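Local structure of chintase (Rhizomucor miehei, 5YUQ) at residues G1-L13 and W19-E31. The protein probably hydrolyses the beta-1,4 linkages of chitin as a family 18 glycoside hydrolase with a tunnel-shaped active site. Numbering follows the deposited sequence.
Sequences GQKLSAYVVDWDL and WDKLDHIVYAFAE
Two donors meet at Asp10 OD1: Tyr27 OH gives it a very short 2.5 Å hydrogen bond, and the backbone N of Thr42 gives it another. The oxygen meets the tyrosine at the ring edge, in its plane, while the carboxylate itself is turned 69° from that ring; Gln45, on helix 43-55, bonds the same hydroxyl. Asp10 follows the first strand of the family 18 TIM barrel, 4-9, which runs parallel to the second, 24-31, and has strand 346-350 on its other edge, so that the barrel closes here. Backbone bonds alternate along the pair, from Asp23 N to Leu4 O (3.0 Å) as far as Asp10 N to Ala28 O (2.7 Å). Ala6, Val8, Ile25 and Tyr27 point outward, where helix 43-55 packs on Tyr27. Val8 CG2 wedges in here, 3.7 Å from Ile25 CG2, and also touches the tyrosine ring.

On the barrel interior, Tyr7 and Val26 run alongside one another. Val26 CB sits over one face of the phenol as a CH-pi contact, 3.9 Å from the ring centroid, and Tyr7 OH reaches on to Asn103. His24, whose ring is swung trans to the main-chain N (chi1 -178°), brings ND1 to Ser5 OG at 2.9 Å, close to the ring plane; NE2 bonds Ser61, so both ring nitrogens are engaged and the imidazole's rotation is fixed. Beyond Ala28 the peptide is cis; Ala28 CB lies over the middle of the Phe29 ring, and Phe29 CD2 meets Trp11 CH2 at 4.0 Å.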
loop_
_atom_site.group_PDB
_atom_site.type_symbol
_atom_site.label_atom_id
_atom_site.label_comp_id
_atom_site.label_asym_id
_atom_site.label_seq_id
_atom_site.Cartn_x
_atom_site.Cartn_y
_atom_site.Cartn_z
ATOM N N GLY A 1 0.178 15.526 -12.876
ATOM C CA GLY A 1 0.138 14.319 -12.070
ATOM C C GLY A 1 1.501 13.940 -11.513
ATOM O O GLY A 1 2.491 14.641 -11.720
ATOM N N GLN A 2 1.545 12.828 -10.788
ATOM C CA GLN A 2 2.790 12.326 -10.216
ATOM C C GLN A 2 3.028 10.932 -10.768
ATOM O O GLN A 2 2.283 10.012 -10.452
ATOM C CB GLN A 2 2.684 12.280 -8.691
ATOM C CG GLN A 2 2.614 13.645 -8.016
ATOM C CD GLN A 2 1.360 14.426 -8.358
ATOM O OE1 GLN A 2 0.249 13.897 -8.313
ATOM N NE2 GLN A 2 1.536 15.694 -8.718
ATOM N N LYS A 3 4.052 10.775 -11.602
ATOM C CA LYS A 3 4.249 9.502 -12.291
ATOM C C LYS A 3 4.765 8.406 -11.367
ATOM O O LYS A 3 4.325 7.263 -11.452
ATOM C CB LYS A 3 5.186 9.679 -13.493
ATOM C CG LYS A 3 4.571 10.503 -14.637
ATOM C CD LYS A 3 3.399 9.757 -15.258
ATOM C CE LYS A 3 2.785 10.511 -16.435
ATOM N NZ LYS A 3 1.665 11.401 -16.020
ATOM N N LEU A 4 5.700 8.771 -10.525
ATOM C CA LEU A 4 6.294 7.813 -9.590
ATOM C C LEU A 4 6.305 8.390 -8.201
ATOM O O LEU A 4 6.987 9.329 -7.966
ATOM C CB LEU A 4 7.716 7.433 -10.106
ATOM C CG LEU A 4 8.281 6.187 -9.476
ATOM C CD1 LEU A 4 9.637 5.885 -10.128
ATOM C CD2 LEU A 4 8.499 6.490 -8.081
ATOM N N SER A 5 5.505 7.825 -7.274
ATOM C CA SER A 5 5.420 8.298 -5.900
ATOM C C SER A 5 6.020 7.259 -4.987
ATOM O O SER A 5 5.789 6.070 -5.154
ATOM C CB SER A 5 3.970 8.514 -5.508
ATOM O OG SER A 5 3.375 9.491 -6.351
ATOM N N ALA A 6 6.796 7.716 -4.015
ATOM C CA ALA A 6 7.471 6.802 -3.113
ATOM C C ALA A 6 7.035 7.077 -1.690
ATOM O O ALA A 6 7.178 8.200 -1.202
ATOM C CB ALA A 6 8.977 6.985 -3.235
ATOM N N TYR A 7 6.520 6.053 -1.014
ATOM C CA TYR A 7 6.272 6.168 0.415
ATOM C C TYR A 7 7.580 6.068 1.180
ATOM O O TYR A 7 8.425 5.225 0.881
ATOM C CB TYR A 7 5.324 5.071 0.895
ATOM C CG TYR A 7 3.877 5.375 0.601
ATOM C CD1 TYR A 7 3.302 4.979 -0.596
ATOM C CD2 TYR A 7 3.088 6.065 1.514
ATOM C CE1 TYR A 7 1.972 5.257 -0.878
ATOM C CE2 TYR A 7 1.737 6.331 1.248
ATOM C CZ TYR A 7 1.199 5.937 0.045
ATOM O OH TYR A 7 -0.120 6.212 -0.231
ATOM N N VAL A 8 7.744 6.952 2.157
ATOM C CA VAL A 8 8.801 6.808 3.146
ATOM C C VAL A 8 8.101 6.768 4.487
ATOM O O VAL A 8 7.011 7.329 4.639
ATOM C CB VAL A 8 9.802 7.967 3.095
ATOM C CG1 VAL A 8 10.498 7.991 1.744
ATOM C CG2 VAL A 8 9.120 9.306 3.385
ATOM N N VAL A 9 8.704 6.086 5.451
ATOM C CA VAL A 9 8.041 5.856 6.725
ATOM C C VAL A 9 8.761 6.541 7.881
ATOM O O VAL A 9 9.986 6.530 7.960
ATOM C CB VAL A 9 7.824 4.339 7.007
ATOM C CG1 VAL A 9 6.952 3.719 5.916
ATOM C CG2 VAL A 9 9.160 3.589 7.122
ATOM N N ASP A 10 7.977 7.149 8.765
ATOM C CA ASP A 10 8.510 7.964 9.855
ATOM C C ASP A 10 9.471 7.191 10.754
ATOM O O ASP A 10 10.445 7.749 11.264
ATOM C CB ASP A 10 7.353 8.517 10.682
ATOM C CG ASP A 10 7.802 9.522 11.712
ATOM O OD1 ASP A 10 7.945 10.718 11.354
ATOM O OD2 ASP A 10 7.997 9.125 12.880
ATOM N N TRP A 11 9.197 5.903 10.944
ATOM C CA TRP A 11 9.979 5.078 11.859
ATOM C C TRP A 11 11.251 4.503 11.239
ATOM O O TRP A 11 12.053 3.875 11.930
ATOM C CB TRP A 11 9.102 3.941 12.398
ATOM C CG TRP A 11 8.511 3.067 11.323
ATOM C CD1 TRP A 11 9.048 1.922 10.821
ATOM C CD2 TRP A 11 7.265 3.263 10.631
ATOM N NE1 TRP A 11 8.218 1.391 9.862
ATOM C CE2 TRP A 11 7.117 2.197 9.725
ATOM C CE3 TRP A 11 6.262 4.239 10.692
ATOM C CZ2 TRP A 11 6.005 2.071 8.884
ATOM C CZ3 TRP A 11 5.157 4.116 9.849
ATOM C CH2 TRP A 11 5.045 3.044 8.958
ATOM N N ASP A 12 11.439 4.709 9.940
ATOM C CA ASP A 12 12.605 4.163 9.250
ATOM C C ASP A 12 12.814 4.885 7.924
ATOM O O ASP A 12 12.622 4.300 6.858
ATOM C CB ASP A 12 12.421 2.659 9.022
ATOM C CG ASP A 12 13.723 1.944 8.684
ATOM O OD1 ASP A 12 14.806 2.563 8.757
ATOM O OD2 ASP A 12 13.660 0.747 8.346
ATOM N N LEU A 13 13.221 6.153 7.984
ATOM C CA LEU A 13 13.444 6.922 6.765
ATOM C C LEU A 13 14.654 6.385 6.019
ATOM O O LEU A 13 15.581 5.834 6.631
ATOM C CB LEU A 13 13.636 8.411 7.072
ATOM C CG LEU A 13 12.380 9.141 7.553
ATOM C CD1 LEU A 13 12.719 10.554 8.009
ATOM C CD2 LEU A 13 11.314 9.183 6.451
ATOM N N TRP A 19 16.308 11.351 -5.078
ATOM C CA TRP A 19 15.379 12.359 -5.576
ATOM C C TRP A 19 15.217 12.354 -7.093
ATOM O O TRP A 19 14.125 12.593 -7.600
ATOM C CB TRP A 19 15.828 13.746 -5.120
ATOM C CG TRP A 19 15.837 13.915 -3.637
ATOM C CD1 TRP A 19 16.927 13.973 -2.822
ATOM C CD2 TRP A 19 14.692 14.047 -2.790
ATOM N NE1 TRP A 19 16.530 14.141 -1.516
ATOM C CE2 TRP A 19 15.162 14.189 -1.472
ATOM C CE3 TRP A 19 13.313 14.066 -3.022
ATOM C CZ2 TRP A 19 14.299 14.343 -0.386
ATOM C CZ3 TRP A 19 12.462 14.228 -1.948
ATOM C CH2 TRP A 19 12.957 14.360 -0.646
ATOM N N ASP A 20 16.293 12.077 -7.822
ATOM C CA ASP A 20 16.224 12.152 -9.281
ATOM C C ASP A 20 15.474 10.972 -9.893
ATOM O O ASP A 20 15.181 10.965 -11.086
ATOM C CB ASP A 20 17.624 12.300 -9.888
ATOM C CG ASP A 20 18.241 13.650 -9.586
ATOM O OD1 ASP A 20 17.546 14.673 -9.777
ATOM O OD2 ASP A 20 19.409 13.692 -9.145
ATOM N N LYS A 21 15.144 9.990 -9.062
ATOM C CA LYS A 21 14.451 8.794 -9.533
ATOM C C LYS A 21 12.975 8.740 -9.127
ATOM O O LYS A 21 12.318 7.705 -9.269
ATOM C CB LYS A 21 15.194 7.539 -9.058
ATOM C CG LYS A 21 16.626 7.436 -9.601
ATOM C CD LYS A 21 17.383 6.279 -8.957
ATOM C CE LYS A 21 18.823 6.168 -9.470
ATOM N NZ LYS A 21 18.870 5.751 -10.892
ATOM N N LEU A 22 12.444 9.862 -8.648
ATOM C CA LEU A 22 11.046 9.902 -8.211
ATOM C C LEU A 22 10.472 11.291 -8.373
ATOM O O LEU A 22 11.218 12.262 -8.514
ATOM C CB LEU A 22 10.922 9.429 -6.756
ATOM C CG LEU A 22 11.764 10.146 -5.691
ATOM C CD1 LEU A 22 11.069 11.388 -5.154
ATOM C CD2 LEU A 22 12.089 9.199 -4.560
ATOM N N ASP A 23 9.149 11.387 -8.333
ATOM C CA ASP A 23 8.471 12.662 -8.539
ATOM C C ASP A 23 7.787 13.183 -7.289
ATOM O O ASP A 23 7.549 14.380 -7.154
ATOM C CB ASP A 23 7.417 12.506 -9.633
ATOM C CG ASP A 23 8.001 11.997 -10.921
ATOM O OD1 ASP A 23 8.804 12.736 -11.525
ATOM O OD2 ASP A 23 7.653 10.872 -11.339
ATOM N N HIS A 24 7.454 12.279 -6.380
ATOM C CA HIS A 24 6.549 12.599 -5.296
ATOM C C HIS A 24 6.924 11.750 -4.093
ATOM O O HIS A 24 7.068 10.539 -4.214
ATOM C CB HIS A 24 5.121 12.276 -5.774
ATOM C CG HIS A 24 4.040 12.592 -4.791
ATOM N ND1 HIS A 24 2.847 11.900 -4.773
ATOM C CD2 HIS A 24 3.933 13.549 -3.838
ATOM C CE1 HIS A 24 2.061 12.403 -3.836
ATOM N NE2 HIS A 24 2.692 13.407 -3.257
ATOM N N ILE A 25 7.117 12.385 -2.940
ATOM C CA ILE A 25 7.357 11.639 -1.707
ATOM C C ILE A 25 6.063 11.639 -0.915
ATOM O O ILE A 25 5.407 12.677 -0.810
ATOM C CB ILE A 25 8.461 12.281 -0.844
ATOM C CG1 ILE A 25 9.824 12.154 -1.530
ATOM C CG2 ILE A 25 8.531 11.618 0.532
ATOM C CD1 ILE A 25 10.351 10.738 -1.629
ATOM N N VAL A 26 5.672 10.479 -0.400
ATOM C CA VAL A 26 4.483 10.378 0.443
ATOM C C VAL A 26 4.938 9.939 1.821
ATOM O O VAL A 26 5.466 8.847 1.990
ATOM C CB VAL A 26 3.457 9.390 -0.132
ATOM C CG1 VAL A 26 2.120 9.560 0.569
ATOM C CG2 VAL A 26 3.279 9.641 -1.622
ATOM N N TYR A 27 4.760 10.816 2.798
ATOM C CA TYR A 27 5.342 10.621 4.120
ATOM C C TYR A 27 4.323 9.958 5.048
ATOM O O TYR A 27 3.282 10.531 5.346
ATOM C CB TYR A 27 5.796 11.969 4.688
ATOM C CG TYR A 27 6.649 11.860 5.927
ATOM C CD1 TYR A 27 6.084 11.573 7.163
ATOM C CD2 TYR A 27 8.015 12.068 5.861
ATOM C CE1 TYR A 27 6.866 11.466 8.299
ATOM C CE2 TYR A 27 8.805 11.972 6.989
ATOM C CZ TYR A 27 8.223 11.680 8.202
ATOM O OH TYR A 27 9.020 11.573 9.319
ATOM N N ALA A 28 4.646 8.753 5.515
ATOM C CA ALA A 28 3.719 7.941 6.305
ATOM C C ALA A 28 4.225 7.776 7.740
ATOM O O ALA A 28 5.408 7.522 7.920
ATOM C CB ALA A 28 3.591 6.572 5.653
ATOM N N PHE A 29 3.374 7.901 8.765
ATOM C CA PHE A 29 1.966 8.287 8.688
ATOM C C PHE A 29 1.674 9.323 9.769
ATOM O O PHE A 29 2.276 9.293 10.848
ATOM C CB PHE A 29 1.058 7.091 9.024
ATOM C CG PHE A 29 0.959 6.055 7.936
ATOM C CD1 PHE A 29 0.273 6.333 6.758
ATOM C CD2 PHE A 29 1.514 4.794 8.108
ATOM C CE1 PHE A 29 0.180 5.376 5.759
ATOM C CE2 PHE A 29 1.424 3.835 7.118
ATOM C CZ PHE A 29 0.758 4.129 5.936
ATOM N N ALA A 30 0.727 10.214 9.503
ATOM C CA ALA A 30 0.092 10.975 10.570
ATOM C C ALA A 30 -1.162 10.190 10.926
ATOM O O ALA A 30 -1.916 9.801 10.037
ATOM C CB ALA A 30 -0.263 12.366 10.097
ATOM N N GLU A 31 -1.378 9.937 12.214
ATOM C CA GLU A 31 -2.508 9.117 12.650
ATOM C C GLU A 31 -3.541 9.972 13.370
ATOM O O GLU A 31 -3.244 10.583 14.394
ATOM C CB GLU A 31 -2.016 7.997 13.574
ATOM C CG GLU A 31 -1.038 7.029 12.918
ATOM C CD GLU A 31 -0.736 5.816 13.788
ATOM O OE1 GLU A 31 -0.830 5.920 15.029
ATOM O OE2 GLU A 31 -0.421 4.750 13.226
#